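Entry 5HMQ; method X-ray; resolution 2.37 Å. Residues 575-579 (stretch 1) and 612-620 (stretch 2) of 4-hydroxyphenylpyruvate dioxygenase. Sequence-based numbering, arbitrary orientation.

Stretch 1, residues 575-579: VLYDR
Stretch 2 612-620: YGAANVAVR

A single direct hydrogen bond joins the two stretches, and its donor, Asn-616, sits at a helix N-cap position without making a capping bond. Asn-616 ND2 lies 2.8 Å from Tyr-577 O, with an N-H...O angle of 172°; chi1 of -66° (m) and chi2 of -39° aim the amide at the strand backbone, while OD1 is satisfied elsewhere in the structure.

Stretch 1 is extended from Leu-576 to Asp-578 (phi/psi -95/153, -136/147, -153/152), so side chains alternate: Leu-576 and Asp-578 point toward stretch 2, Tyr-577 away. Stretch 2 passes from Gly-613 (67/38, a positive phi that favours glycine) through a 3-10 segment, 614-616, into a helix; Asn-616 N to Gly-613 O is 3.1 Å. The register sets CA of Leu-576 7.2 Å from CA of Asn-616, and CA of Asp-578 5.7 Å from CA of Gly-613.

At one end, buried Leu-576 (m, t) brings CD2 to 3.8 Å from CG1 of Val-619 (t), an apolar contact. At the other, Asp-578 (chi1 -168°, t) places OD2 4.0 Å from Gly-613 CA. Water 1 bridges here, accepting from Ala-615 N at 2.6 Å and donating weakly to Asp-578 OD2 at 3.4 Å. Together the stretches bury 279 Å².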

# COMPACT_ATOMS: atom_id res chain seq x y z
N VAL C 575 -20.91 27.07 17.59
CA VAL C 575 -21.67 25.94 17.06
C VAL C 575 -21.66 26.01 15.54
O VAL C 575 -21.87 27.08 14.95
CB VAL C 575 -23.10 25.94 17.61
CG1 VAL C 575 -23.91 24.80 16.99
CG2 VAL C 575 -23.09 25.81 19.12
N LEU C 576 -21.41 24.87 14.90
CA LEU C 576 -21.46 24.73 13.45
C LEU C 576 -22.83 24.22 13.03
O LEU C 576 -23.52 23.54 13.79
CB LEU C 576 -20.36 23.78 12.98
CG LEU C 576 -18.94 24.28 13.29
CD1 LEU C 576 -17.95 23.14 13.24
CD2 LEU C 576 -18.53 25.37 12.33
N TYR C 577 -23.22 24.55 11.80
CA TYR C 577 -24.60 24.40 11.37
C TYR C 577 -24.68 23.80 9.98
O TYR C 577 -23.81 24.02 9.14
CB TYR C 577 -25.32 25.76 11.40
CG TYR C 577 -26.75 25.72 10.90
CD1 TYR C 577 -27.78 25.27 11.71
CD2 TYR C 577 -27.07 26.16 9.62
CE1 TYR C 577 -29.09 25.24 11.26
CE2 TYR C 577 -28.37 26.14 9.16
CZ TYR C 577 -29.37 25.67 9.98
OH TYR C 577 -30.67 25.65 9.52
N ASP C 578 -25.74 23.02 9.76
CA ASP C 578 -26.09 22.50 8.45
C ASP C 578 -27.59 22.27 8.39
O ASP C 578 -28.23 22.03 9.42
CB ASP C 578 -25.34 21.19 8.14
CG ASP C 578 -25.46 20.78 6.68
OD1 ASP C 578 -25.43 21.67 5.81
OD2 ASP C 578 -25.61 19.57 6.42
N ARG C 579 -28.15 22.36 7.19
CA ARG C 579 -29.58 22.18 6.97
C ARG C 579 -29.79 21.34 5.72
O ARG C 579 -29.17 21.62 4.69
CB ARG C 579 -30.30 23.52 6.80
CG ARG C 579 -31.78 23.39 6.50
CD ARG C 579 -32.39 24.74 6.16
NE ARG C 579 -32.18 25.76 7.18
CZ ARG C 579 -32.63 27.01 7.07
NH1 ARG C 579 -33.32 27.36 5.99
NH2 ARG C 579 -32.41 27.89 8.03
N TYR C 612 -23.97 14.16 7.99
CA TYR C 612 -22.86 14.31 8.92
C TYR C 612 -22.35 15.74 9.01
O TYR C 612 -21.37 15.99 9.72
CB TYR C 612 -21.67 13.41 8.52
CG TYR C 612 -21.91 11.92 8.57
CD1 TYR C 612 -21.96 11.25 9.79
CD2 TYR C 612 -22.03 11.18 7.40
CE1 TYR C 612 -22.16 9.88 9.84
CE2 TYR C 612 -22.23 9.81 7.45
CZ TYR C 612 -22.29 9.16 8.67
OH TYR C 612 -22.48 7.80 8.72
N GLY C 613 -22.98 16.69 8.32
CA GLY C 613 -22.48 18.05 8.29
C GLY C 613 -21.15 18.16 7.57
O GLY C 613 -20.28 18.93 8.00
N ALA C 614 -20.97 17.40 6.49
CA ALA C 614 -19.71 17.41 5.76
C ALA C 614 -19.41 18.78 5.16
O ALA C 614 -18.24 19.06 4.86
CB ALA C 614 -19.74 16.35 4.65
N ALA C 615 -20.42 19.63 4.98
CA ALA C 615 -20.19 20.96 4.42
C ALA C 615 -19.28 21.81 5.30
O ALA C 615 -18.74 22.81 4.82
CB ALA C 615 -21.53 21.67 4.20
N ASN C 616 -19.10 21.44 6.57
CA ASN C 616 -18.30 22.21 7.51
C ASN C 616 -16.91 21.63 7.73
O ASN C 616 -16.20 22.10 8.62
CB ASN C 616 -19.03 22.33 8.85
CG ASN C 616 -20.32 23.14 8.75
OD1 ASN C 616 -20.38 24.15 8.04
ND2 ASN C 616 -21.35 22.69 9.46
N VAL C 617 -16.51 20.63 6.94
CA VAL C 617 -15.22 20.00 7.16
C VAL C 617 -14.08 20.98 6.89
O VAL C 617 -13.10 21.03 7.63
CB VAL C 617 -15.09 18.72 6.30
CG1 VAL C 617 -13.67 18.55 5.78
CG2 VAL C 617 -15.50 17.50 7.10
N ALA C 618 -14.22 21.79 5.83
CA ALA C 618 -13.19 22.79 5.54
C ALA C 618 -13.05 23.78 6.68
O ALA C 618 -11.94 24.21 7.01
CB ALA C 618 -13.53 23.51 4.24
N VAL C 619 -14.17 24.15 7.31
CA VAL C 619 -14.13 25.09 8.42
C VAL C 619 -13.47 24.44 9.63
O VAL C 619 -12.69 25.07 10.35
CB VAL C 619 -15.55 25.59 8.74
CG1 VAL C 619 -15.59 26.33 10.07
CG2 VAL C 619 -16.07 26.46 7.61
N ARG C 620 -13.77 23.16 9.88
CA ARG C 620 -13.14 22.43 10.98
C ARG C 620 -11.63 22.33 10.78
O ARG C 620 -10.86 22.54 11.73
CB ARG C 620 -13.76 21.04 11.12
CG ARG C 620 -13.08 20.18 12.18
CD ARG C 620 -13.67 18.77 12.22
NE ARG C 620 -13.55 18.05 10.96
CZ ARG C 620 -12.44 17.45 10.53
NH1 ARG C 620 -11.34 17.49 11.27
NH2 ARG C 620 -12.43 16.81 9.37
O HOH W 1 -22.84 18.64 4.66